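Local structure of formate dehydrogenase (Pyrobaculum aerophilum, 1QP8) at residues Glu16-Tyr20 / Phe21-Arg25; Asp62-Trp66 / Glu67-Pro71; Gly140-Leu143 / Ala144-Ala148; Leu199-Glu202 / Asp203-Phe206. The protein is a putative formate dehydrogenase of the D-isomer specific 2-hydroxyacid dehydrogenase family that binds NADPH and probably reduces glyoxylate or hydroxypyruvate. All blocks are in the same frame, centred on the assembly; numbering follows the deposited sequence.

How the contacts relate
The four contacts follow one another along the chain, each a local turn or helix end, and none touches another. Contact 1 joins helix 11-18 to strand 22-24, and contact 2 lies in the loop between strands 54-55 and 75-76; their centres are about 24 Å apart. Contacts 3 and 4, with centres about 18 Å apart, share the six-stranded parallel sheet that binds the cofactor: residues 140-148 end helix 135-145 just before strand 149-153, and residues 199-206 enter strand 205-208. Contacts 1 and 4 lie on opposite sides of the chain's centre, about 50 Å apart between centres. Contacts 1 and 2 belong instead to two smaller sheets, 2-4 with 22-24 and 54-55 with 75-76.

Contact 1: Glu16-Tyr20 / Phe21-Arg25; sequences ELRKY and FKIVR
Phe21 meets Leu17 first through its backbone: Phe21 N donates to Leu17 O at 2.7 Å, nearly along the C=O axis and with an N-H...O angle of 157°. The same oxygen also accepts from Tyr20 N, so two successive amides grip it as the helix gives way to the strand. The Phe21 ring carries Tyr20 O over one face, and its CD1 packs against Leu17 CD2 at 4.2 Å, an apolar pairing that suits two buried side chains. With an alanine here, the Leu17 methyl would probably lose its aromatic neighbour and a gap is likely to open toward Leu3 and Ala286. Ile23 comes next and turns back toward the helix. Its CG1 lies opposite the carbonyl carbon (chi1 -62°), and the extended arm puts CD1 4.0 Å from Leu17 CB. The same methyl is 4.1 Å from Arg18 CG, touching the aliphatic root of the arginine, and it lies at the edge of the guanidinium, near its plane. A branched aliphatic residue serves here because the other methyl, Ile23 CG2, lies 3.7 Å above the centre of the Arg25 guanidinium plane. Arg25 closes the segment by reaching back to a salt bridge with Glu14, to which Arg18 adds a long, weak ion pair. The whole forms the second half of a beta-alpha-beta unit: strand 22-24 pairs in parallel with strand 2-4, Leu17 and Phe21 both touch Leu3 on that strand, and helix 268-286 packs on Leu17, Tyr20 and Phe21.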
loop_
_atom_site.group_PDB
_atom_site.type_symbol
_atom_site.label_atom_id
_atom_site.label_comp_id
_atom_site.label_asym_id
_atom_site.label_seq_id
_atom_site.Cartn_x
_atom_site.Cartn_y
_atom_site.Cartn_z
ATOM N N GLU A 16 -22.999 27.533 8.276
ATOM C CA GLU A 16 -23.396 27.670 6.879
ATOM C C GLU A 16 -24.883 27.386 6.589
ATOM O O GLU A 16 -25.536 28.145 5.865
ATOM C CB GLU A 16 -22.507 26.781 6.007
ATOM C CG GLU A 16 -21.184 27.433 5.621
ATOM C CD GLU A 16 -21.367 28.593 4.650
ATOM O OE1 GLU A 16 -21.896 28.359 3.537
ATOM O OE2 GLU A 16 -20.985 29.737 4.998
ATOM N N LEU A 17 -25.425 26.310 7.153
ATOM C CA LEU A 17 -26.816 25.985 6.897
ATOM C C LEU A 17 -27.758 27.079 7.351
ATOM O O LEU A 17 -28.743 27.374 6.676
ATOM C CB LEU A 17 -27.199 24.665 7.573
ATOM C CG LEU A 17 -26.575 23.387 6.991
ATOM C CD1 LEU A 17 -27.197 22.157 7.654
ATOM C CD2 LEU A 17 -26.800 23.346 5.493
ATOM N N ARG A 18 -27.452 27.692 8.492
ATOM C CA ARG A 18 -28.306 28.744 9.034
ATOM C C ARG A 18 -28.436 29.964 8.134
ATOM O O ARG A 18 -29.378 30.741 8.276
ATOM C CB ARG A 18 -27.819 29.157 10.420
ATOM C CG ARG A 18 -27.988 28.052 11.439
ATOM C CD ARG A 18 -27.611 28.500 12.832
ATOM N NE ARG A 18 -27.656 27.391 13.782
ATOM C CZ ARG A 18 -27.289 27.488 15.057
ATOM N NH1 ARG A 18 -26.854 28.648 15.533
ATOM N NH2 ARG A 18 -27.340 26.426 15.852
ATOM N N LYS A 19 -27.502 30.130 7.204
ATOM C CA LYS A 19 -27.553 31.259 6.286
ATOM C C LYS A 19 -28.526 30.949 5.150
ATOM O O LYS A 19 -28.941 31.845 4.403
ATOM C CB LYS A 19 -26.162 31.537 5.719
ATOM C CG LYS A 19 -25.119 31.795 6.781
ATOM C CD LYS A 19 -23.763 32.068 6.163
ATOM C CE LYS A 19 -22.712 32.340 7.245
ATOM N NZ LYS A 19 -21.384 32.792 6.704
ATOM N N TYR A 20 -28.903 29.674 5.035
ATOM C CA TYR A 20 -29.812 29.244 3.975
ATOM C C TYR A 20 -31.123 28.617 4.398
ATOM O O TYR A 20 -32.107 28.729 3.683
ATOM C CB TYR A 20 -29.110 28.263 3.040
ATOM C CG TYR A 20 -28.010 28.895 2.245
ATOM C CD1 TYR A 20 -26.712 28.960 2.747
ATOM C CD2 TYR A 20 -28.280 29.505 1.028
ATOM C CE1 TYR A 20 -25.712 29.636 2.058
ATOM C CE2 TYR A 20 -27.299 30.174 0.334
ATOM C CZ TYR A 20 -26.018 30.244 0.855
ATOM O OH TYR A 20 -25.057 30.966 0.187
ATOM N N PHE A 21 -31.147 27.965 5.551
ATOM C CA PHE A 21 -32.361 27.288 5.982
ATOM C C PHE A 21 -32.770 27.555 7.414
ATOM O O PHE A 21 -32.067 28.203 8.172
ATOM C CB PHE A 21 -32.195 25.762 5.867
ATOM C CG PHE A 21 -31.690 25.291 4.537
ATOM C CD1 PHE A 21 -30.336 25.321 4.245
ATOM C CD2 PHE A 21 -32.575 24.820 3.571
ATOM C CE1 PHE A 21 -29.871 24.888 3.013
ATOM C CE2 PHE A 21 -32.119 24.390 2.346
ATOM C CZ PHE A 21 -30.763 24.422 2.065
ATOM N N LYS A 22 -33.937 27.034 7.759
ATOM C CA LYS A 22 -34.431 27.089 9.110
ATOM C C LYS A 22 -34.267 25.617 9.517
ATOM O O LYS A 22 -35.061 24.751 9.140
ATOM C CB LYS A 22 -35.903 27.482 9.166
ATOM C CG LYS A 22 -36.466 27.273 10.565
ATOM C CD LYS A 22 -37.934 27.627 10.706
ATOM C CE LYS A 22 -38.367 27.425 12.161
ATOM N NZ LYS A 22 -39.847 27.420 12.320
ATOM N N ILE A 23 -33.199 25.327 10.243
ATOM C CA ILE A 23 -32.940 23.968 10.678
ATOM C C ILE A 23 -34.055 23.576 11.611
ATOM O O ILE A 23 -34.489 24.386 12.416
ATOM C CB ILE A 23 -31.591 23.883 11.410
ATOM C CG1 ILE A 23 -30.474 24.281 10.452
ATOM C CG2 ILE A 23 -31.369 22.481 11.953
ATOM C CD1 ILE A 23 -29.107 24.157 11.039
ATOM N N VAL A 24 -34.517 22.337 11.495
ATOM C CA VAL A 24 -35.605 21.822 12.315
ATOM C C VAL A 24 -35.269 20.391 12.735
ATOM O O VAL A 24 -35.097 19.516 11.884
ATOM C CB VAL A 24 -36.916 21.822 11.511
ATOM C CG1 VAL A 24 -37.980 21.027 12.237
ATOM C CG2 VAL A 24 -37.387 23.248 11.288
ATOM N N ARG A 25 -35.177 20.136 14.039
ATOM C CA ARG A 25 -34.830 18.798 14.478
ATOM C C ARG A 25 -35.963 18.064 15.169
ATOM O O ARG A 25 -35.767 16.975 15.700
ATOM C CB ARG A 25 -33.609 18.840 15.396
ATOM C CG ARG A 25 -32.383 19.487 14.776
ATOM C CD ARG A 25 -31.104 19.166 15.566
ATOM N NE ARG A 25 -29.945 19.906 15.063
ATOM C CZ ARG A 25 -29.806 21.229 15.157
ATOM N NH1 ARG A 25 -30.749 21.959 15.740
ATOM N NH2 ARG A 25 -28.734 21.830 14.652
#

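Contact 2: Asp62-Trp66 / Glu67-Pro71; sequences DHLPW and ESIPP
Ile69 folds back on Trp66, and its side chain can be followed outward atom by atom. CB of Ile69 sits 3.8 Å from Trp66 O, close to the backbone it has just turned round. With CG1 placed opposite the carbonyl carbon (chi1 -63°), the longer branch runs back along the Trp66 backbone, where Ile69 CG1 comes 3.8 Å from Trp66 N. At the tip, Ile69 CD1 is 3.6 Å from Trp66 N; it also lies over one face of the indole, offset toward the rim, and meets Trp66 CE3 at 3.9 Å. Leu64 CB lies over that same face, 4.3 Å from Ile69 CD1, so two aliphatic groups lie over the rim of one face. The motif behind this is a type I beta turn from Trp66 to Ile69, closed by a weak hydrogen bond from Ile69 N to Trp66 O at 3.2 Å; it lies in the loop between strands 54-55 and 75-76. The slim, unbranched end of the isoleucine arm suits a place against a flat ring, and an alanine here would probably leave that part of the indole face uncovered and take away Leu64's neighbour. Pro65, whose ring restricts the backbone ahead of the turn, touches Ser68 with CB to CB at 3.9 Å, and the small serine also fits against Ala42 and Leu45 of helix 42-47. The indole N-H is used elsewhere: Trp66 NE1 donates to Leu61 O, and the ring stacks with Tyr300. The Trp66 side chain lies about 10 Å from the bound NADPH.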
loop_
_atom_site.group_PDB
_atom_site.type_symbol
_atom_site.label_atom_id
_atom_site.label_comp_id
_atom_site.label_asym_id
_atom_site.label_seq_id
_atom_site.Cartn_x
_atom_site.Cartn_y
_atom_site.Cartn_z
ATOM N N ASP A 62 -28.212 2.594 -0.685
ATOM C CA ASP A 62 -28.954 1.346 -0.546
ATOM C C ASP A 62 -29.674 1.241 0.798
ATOM O O ASP A 62 -30.751 0.643 0.888
ATOM C CB ASP A 62 -28.006 0.163 -0.705
ATOM C CG ASP A 62 -26.834 0.230 0.254
ATOM O OD1 ASP A 62 -25.945 1.100 0.063
ATOM O OD2 ASP A 62 -26.810 -0.586 1.201
ATOM N N HIS A 63 -29.090 1.829 1.837
ATOM C CA HIS A 63 -29.693 1.779 3.161
ATOM C C HIS A 63 -31.001 2.572 3.299
ATOM O O HIS A 63 -31.738 2.396 4.270
ATOM C CB HIS A 63 -28.701 2.274 4.204
ATOM C CG HIS A 63 -28.237 3.669 3.960
ATOM N ND1 HIS A 63 -27.373 3.993 2.937
ATOM C CD2 HIS A 63 -28.543 4.832 4.581
ATOM C CE1 HIS A 63 -27.164 5.298 2.939
ATOM N NE2 HIS A 63 -27.862 5.831 3.927
ATOM N N LEU A 64 -31.297 3.442 2.341
ATOM C CA LEU A 64 -32.523 4.234 2.406
ATOM C C LEU A 64 -33.784 3.424 2.138
ATOM O O LEU A 64 -33.818 2.589 1.231
ATOM C CB LEU A 64 -32.474 5.364 1.388
ATOM C CG LEU A 64 -31.416 6.449 1.515
ATOM C CD1 LEU A 64 -31.606 7.416 0.343
ATOM C CD2 LEU A 64 -31.565 7.188 2.838
ATOM N N PRO A 65 -34.855 3.694 2.899
ATOM C CA PRO A 65 -36.138 2.999 2.748
ATOM C C PRO A 65 -36.521 2.820 1.292
ATOM O O PRO A 65 -36.882 1.731 0.870
ATOM C CB PRO A 65 -37.116 3.924 3.431
ATOM C CG PRO A 65 -36.315 4.548 4.496
ATOM C CD PRO A 65 -34.971 4.814 3.850
ATOM N N TRP A 66 -36.447 3.899 0.527
ATOM C CA TRP A 66 -36.792 3.872 -0.889
ATOM C C TRP A 66 -38.250 3.517 -1.129
ATOM O O TRP A 66 -38.963 4.250 -1.814
ATOM C CB TRP A 66 -35.889 2.904 -1.664
ATOM C CG TRP A 66 -34.581 3.516 -2.020
ATOM C CD1 TRP A 66 -33.342 3.065 -1.670
ATOM C CD2 TRP A 66 -34.365 4.728 -2.771
ATOM N NE1 TRP A 66 -32.367 3.920 -2.149
ATOM C CE2 TRP A 66 -32.971 4.948 -2.828
ATOM C CE3 TRP A 66 -35.228 5.644 -3.390
ATOM C CZ2 TRP A 66 -32.402 6.051 -3.487
ATOM C CZ3 TRP A 66 -34.667 6.746 -4.044
ATOM C CH2 TRP A 66 -33.264 6.939 -4.086
ATOM N N GLU A 67 -38.707 2.408 -0.564
ATOM C CA GLU A 67 -40.089 2.018 -0.768
ATOM C C GLU A 67 -41.013 2.924 0.031
ATOM O O GLU A 67 -42.234 2.830 -0.075
ATOM C CB GLU A 67 -40.318 0.544 -0.394
ATOM C CG GLU A 67 -40.397 0.221 1.096
ATOM C CD GLU A 67 -39.040 0.180 1.788
ATOM O OE1 GLU A 67 -38.097 -0.418 1.223
ATOM O OE2 GLU A 67 -38.919 0.732 2.907
ATOM N N SER A 68 -40.427 3.816 0.823
ATOM C CA SER A 68 -41.234 4.729 1.622
ATOM C C SER A 68 -40.986 6.185 1.254
ATOM O O SER A 68 -41.568 7.085 1.853
ATOM C CB SER A 68 -40.968 4.513 3.116
ATOM O OG SER A 68 -41.737 3.433 3.612
ATOM N N ILE A 69 -40.118 6.402 0.270
ATOM C CA ILE A 69 -39.798 7.741 -0.200
ATOM C C ILE A 69 -40.657 8.048 -1.414
ATOM O O ILE A 69 -40.494 7.426 -2.460
ATOM C CB ILE A 69 -38.332 7.873 -0.678
ATOM C CG1 ILE A 69 -37.368 7.618 0.474
ATOM C CG2 ILE A 69 -38.109 9.258 -1.295
ATOM C CD1 ILE A 69 -35.931 7.450 0.019
ATOM N N PRO A 70 -41.577 9.011 -1.292
ATOM C CA PRO A 70 -42.428 9.355 -2.444
ATOM C C PRO A 70 -41.551 9.492 -3.696
ATOM O O PRO A 70 -40.498 10.110 -3.655
ATOM C CB PRO A 70 -43.067 10.667 -2.007
ATOM C CG PRO A 70 -43.213 10.465 -0.493
ATOM C CD PRO A 70 -41.895 9.831 -0.112
ATOM N N PRO A 71 -41.978 8.905 -4.815
ATOM C CA PRO A 71 -41.286 8.899 -6.114
ATOM C C PRO A 71 -40.782 10.218 -6.692
ATOM O O PRO A 71 -40.013 10.212 -7.649
ATOM C CB PRO A 71 -42.302 8.236 -7.039
ATOM C CG PRO A 71 -43.038 7.324 -6.118
ATOM C CD PRO A 71 -43.261 8.188 -4.906
#

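Contact 3: Gly140-Leu143 / Ala144-Ala148; sequences GKIL and AALGA
Leu143 holds the end of helix 135-145 together, with its carbonyl gripped by the chain that follows and its CB against Ala148. Two amides donate to Leu143 O: Leu146 N at 2.6 Å and Ala148 N at 3.2 Å. They arrive from opposite faces of the carbonyl plane, each well out of it, so the oxygen is clasped between them rather than met end on. Beside it, Leu143 CB touches Ala148 CB at 4.1 Å; alanine is small enough to pack against the last turn. With CG opposite the carbonyl carbon (chi1 -68°), the isobutyl group of Leu143 reaches Val127, Val129 and Val150 of the sheet and Leu91 and Leu94 of helix 83-98, an apolar setting apt for leucine. Ala144 still belongs to the regular helix: Ala144 N donates to Gly140 O at 3.0 Å, nearly straight at 168°, and its lone methyl lets strand 149-153 approach through Val150. Ile142 turns to another side, its CG2 4.4 Å from Leu146 CD1, and these aliphatic groups meet the second subunit, where Ile142 packs on Leu146 and Leu146 on Leu91 of that chain. Gly147 follows with a positive phi of 95°, where a CB would collide with the carbonyl oxygen of Leu146. That phi, the 6→1 bond from Ala148 N to Leu143 O and the 5→2 bond from Gly147 N to Ala144 O at 2.7 Å make a Schellman motif, accompanied by the Leu143-Ala148 apolar contact; it ends the helix of the strand 126-130, helix 135-145, strand 149-153 unit of the Rossmann sheet.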
loop_
_atom_site.group_PDB
_atom_site.type_symbol
_atom_site.label_atom_id
_atom_site.label_comp_id
_atom_site.label_asym_id
_atom_site.label_seq_id
_atom_site.Cartn_x
_atom_site.Cartn_y
_atom_site.Cartn_z
ATOM N N GLY A 140 -7.522 2.334 -9.401
ATOM C CA GLY A 140 -7.050 1.957 -10.725
ATOM C C GLY A 140 -5.834 2.744 -11.172
ATOM O O GLY A 140 -4.859 2.165 -11.652
ATOM N N LYS A 141 -5.873 4.061 -11.006
ATOM C CA LYS A 141 -4.738 4.871 -11.403
ATOM C C LYS A 141 -3.448 4.502 -10.660
ATOM O O LYS A 141 -2.377 4.421 -11.268
ATOM C CB LYS A 141 -5.084 6.349 -11.250
ATOM C CG LYS A 141 -6.186 6.754 -12.219
ATOM C CD LYS A 141 -6.445 8.246 -12.257
ATOM C CE LYS A 141 -7.466 8.568 -13.342
ATOM N NZ LYS A 141 -7.807 10.011 -13.417
ATOM N N ILE A 142 -3.546 4.243 -9.360
ATOM C CA ILE A 142 -2.372 3.876 -8.569
ATOM C C ILE A 142 -1.824 2.504 -8.950
ATOM O O ILE A 142 -0.612 2.320 -9.100
ATOM C CB ILE A 142 -2.716 3.870 -7.089
ATOM C CG1 ILE A 142 -3.280 5.236 -6.719
ATOM C CG2 ILE A 142 -1.485 3.554 -6.274
ATOM C CD1 ILE A 142 -3.896 5.293 -5.352
ATOM N N LEU A 143 -2.716 1.534 -9.093
ATOM C CA LEU A 143 -2.279 0.200 -9.469
ATOM C C LEU A 143 -1.496 0.318 -10.765
ATOM O O LEU A 143 -0.347 -0.117 -10.854
ATOM C CB LEU A 143 -3.479 -0.725 -9.667
ATOM C CG LEU A 143 -4.256 -1.069 -8.400
ATOM C CD1 LEU A 143 -5.311 -2.090 -8.740
ATOM C CD2 LEU A 143 -3.310 -1.623 -7.335
ATOM N N ALA A 144 -2.133 0.923 -11.765
ATOM C CA ALA A 144 -1.519 1.127 -13.069
ATOM C C ALA A 144 -0.160 1.781 -12.902
ATOM O O ALA A 144 0.830 1.318 -13.454
ATOM C CB ALA A 144 -2.410 2.000 -13.932
ATOM N N ALA A 145 -0.115 2.862 -12.138
ATOM C CA ALA A 145 1.144 3.552 -11.909
ATOM C C ALA A 145 2.180 2.645 -11.227
ATOM O O ALA A 145 3.357 2.979 -11.161
ATOM C CB ALA A 145 0.906 4.789 -11.075
ATOM N N LEU A 146 1.743 1.503 -10.710
ATOM C CA LEU A 146 2.666 0.584 -10.055
ATOM C C LEU A 146 3.072 -0.503 -11.041
ATOM O O LEU A 146 3.830 -1.425 -10.710
ATOM C CB LEU A 146 2.011 -0.049 -8.824
ATOM C CG LEU A 146 1.804 0.813 -7.579
ATOM C CD1 LEU A 146 1.133 -0.033 -6.519
ATOM C CD2 LEU A 146 3.136 1.351 -7.066
ATOM N N GLY A 147 2.546 -0.392 -12.255
ATOM C CA GLY A 147 2.872 -1.350 -13.294
ATOM C C GLY A 147 1.897 -2.494 -13.439
ATOM O O GLY A 147 2.226 -3.513 -14.032
ATOM N N ALA A 148 0.691 -2.338 -12.923
ATOM C CA ALA A 148 -0.274 -3.418 -13.020
ATOM C C ALA A 148 -1.085 -3.362 -14.301
ATOM O O ALA A 148 -1.339 -2.291 -14.845
ATOM C CB ALA A 148 -1.213 -3.387 -11.825
#

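Contact 4: Leu199-Glu202 / Asp203-Phe206; sequences LMAE and DAVF
A type I beta turn from Ala201 to Ala204, spanned by a Met-aromatic contact between Met200 and Phe206, brings the chain into strand 205-208 of the Rossmann sheet. Met200 is present as selenomethionine. Its SE atom stands at the edge of the Phe206 ring and in the ring plane, 5.4 Å from the centroid, and the two side chains cross at about a right angle. The bend at chi3 (-87°) brings the terminal methyl to the ring, Met200 CE lying 3.5 Å from Phe206 CD1, obliquely. Phe206 has its CG opposite its own backbone N (chi1 -173°), which turns the ring toward Met200. A long, flexible methionine-type chain suits the place, since it spans from the loop to a buried strand residue that also touches Ala178 and Cys180 of strand 177-180. Nearer the turn the residues are small: Met200 CB meets Ala204 CB at 3.8 Å, and Ala201 CB lies 4.3 Å from the same Ala204 methyl. The turn closes with Ala204 N donating to Ala201 O at 2.9 Å, a straight bond at 164°, although the donor sits above the carbonyl plane. Asp203, at the turn's third position, gives its carboxylate to Arg176, which lies outside the turn. The chemistry is therefore divided: one backbone bond closes the turn and the salt bridge to Arg176 holds the Asp203 carboxylate, while methyls, selenium and an aromatic ring meet by dispersion, and probably weak electrostatics.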
loop_
_atom_site.group_PDB
_atom_site.type_symbol
_atom_site.label_atom_id
_atom_site.label_comp_id
_atom_site.label_asym_id
_atom_site.label_seq_id
_atom_site.Cartn_x
_atom_site.Cartn_y
_atom_site.Cartn_z
ATOM N N LEU A 199 -12.620 -17.712 -11.159
ATOM C CA LEU A 199 -11.927 -17.451 -12.411
ATOM C C LEU A 199 -10.589 -16.788 -12.106
ATOM O O LEU A 199 -9.716 -16.673 -12.975
ATOM C CB LEU A 199 -12.766 -16.534 -13.299
ATOM C CG LEU A 199 -14.204 -16.984 -13.572
ATOM C CD1 LEU A 199 -14.917 -15.937 -14.422
ATOM C CD2 LEU A 199 -14.196 -18.330 -14.272
HETATM N N MSE A 200 -10.431 -16.340 -10.865
HETATM C CA MSE A 200 -9.194 -15.686 -10.468
HETATM C C MSE A 200 -8.139 -16.735 -10.192
HETATM O O MSE A 200 -8.426 -17.922 -10.195
HETATM C CB MSE A 200 -9.417 -14.840 -9.221
HETATM C CG MSE A 200 -10.319 -13.643 -9.432
HETATM SE SE MSE A 200 -10.378 -12.581 -7.970
HETATM C CE MSE A 200 -11.705 -13.415 -7.077
ATOM N N ALA A 201 -6.913 -16.289 -9.965
ATOM C CA ALA A 201 -5.819 -17.194 -9.660
ATOM C C ALA A 201 -6.114 -17.839 -8.304
ATOM O O ALA A 201 -6.711 -17.204 -7.434
ATOM C CB ALA A 201 -4.522 -16.418 -9.597
ATOM N N GLU A 202 -5.707 -19.091 -8.108
ATOM C CA GLU A 202 -5.978 -19.743 -6.831
ATOM C C GLU A 202 -5.187 -19.068 -5.732
ATOM O O GLU A 202 -5.392 -19.321 -4.550
ATOM C CB GLU A 202 -5.632 -21.229 -6.899
ATOM C CG GLU A 202 -6.542 -22.011 -7.827
ATOM C CD GLU A 202 -6.736 -23.442 -7.378
ATOM O OE1 GLU A 202 -5.722 -24.149 -7.218
ATOM O OE2 GLU A 202 -7.897 -23.865 -7.183
ATOM N N ASP A 203 -4.308 -18.172 -6.153
ATOM C CA ASP A 203 -3.435 -17.433 -5.267
ATOM C C ASP A 203 -3.895 -15.978 -5.059
ATOM O O ASP A 203 -3.298 -15.226 -4.285
ATOM C CB ASP A 203 -2.041 -17.469 -5.873
ATOM C CG ASP A 203 -1.069 -16.632 -5.122
ATOM O OD1 ASP A 203 -0.839 -16.929 -3.931
ATOM O OD2 ASP A 203 -0.541 -15.675 -5.725
ATOM N N ALA A 204 -4.981 -15.602 -5.732
ATOM C CA ALA A 204 -5.511 -14.239 -5.689
ATOM C C ALA A 204 -5.930 -13.640 -4.353
ATOM O O ALA A 204 -6.231 -14.338 -3.386
ATOM C CB ALA A 204 -6.668 -14.108 -6.671
ATOM N N VAL A 205 -5.962 -12.312 -4.362
ATOM C CA VAL A 205 -6.324 -11.468 -3.237
ATOM C C VAL A 205 -7.515 -10.624 -3.675
ATOM O O VAL A 205 -7.364 -9.756 -4.524
ATOM C CB VAL A 205 -5.201 -10.473 -2.937
ATOM C CG1 VAL A 205 -5.678 -9.443 -1.923
ATOM C CG2 VAL A 205 -3.969 -11.199 -2.462
ATOM N N PHE A 206 -8.686 -10.854 -3.100
ATOM C CA PHE A 206 -9.864 -10.079 -3.474
ATOM C C PHE A 206 -10.147 -9.041 -2.402
ATOM O O PHE A 206 -10.445 -9.392 -1.269
ATOM C CB PHE A 206 -11.081 -10.992 -3.592
ATOM C CG PHE A 206 -12.293 -10.308 -4.133
ATOM C CD1 PHE A 206 -12.631 -10.427 -5.474
ATOM C CD2 PHE A 206 -13.085 -9.513 -3.312
ATOM C CE1 PHE A 206 -13.745 -9.761 -5.991
ATOM C CE2 PHE A 206 -14.200 -8.841 -3.815
ATOM C CZ PHE A 206 -14.529 -8.966 -5.156
#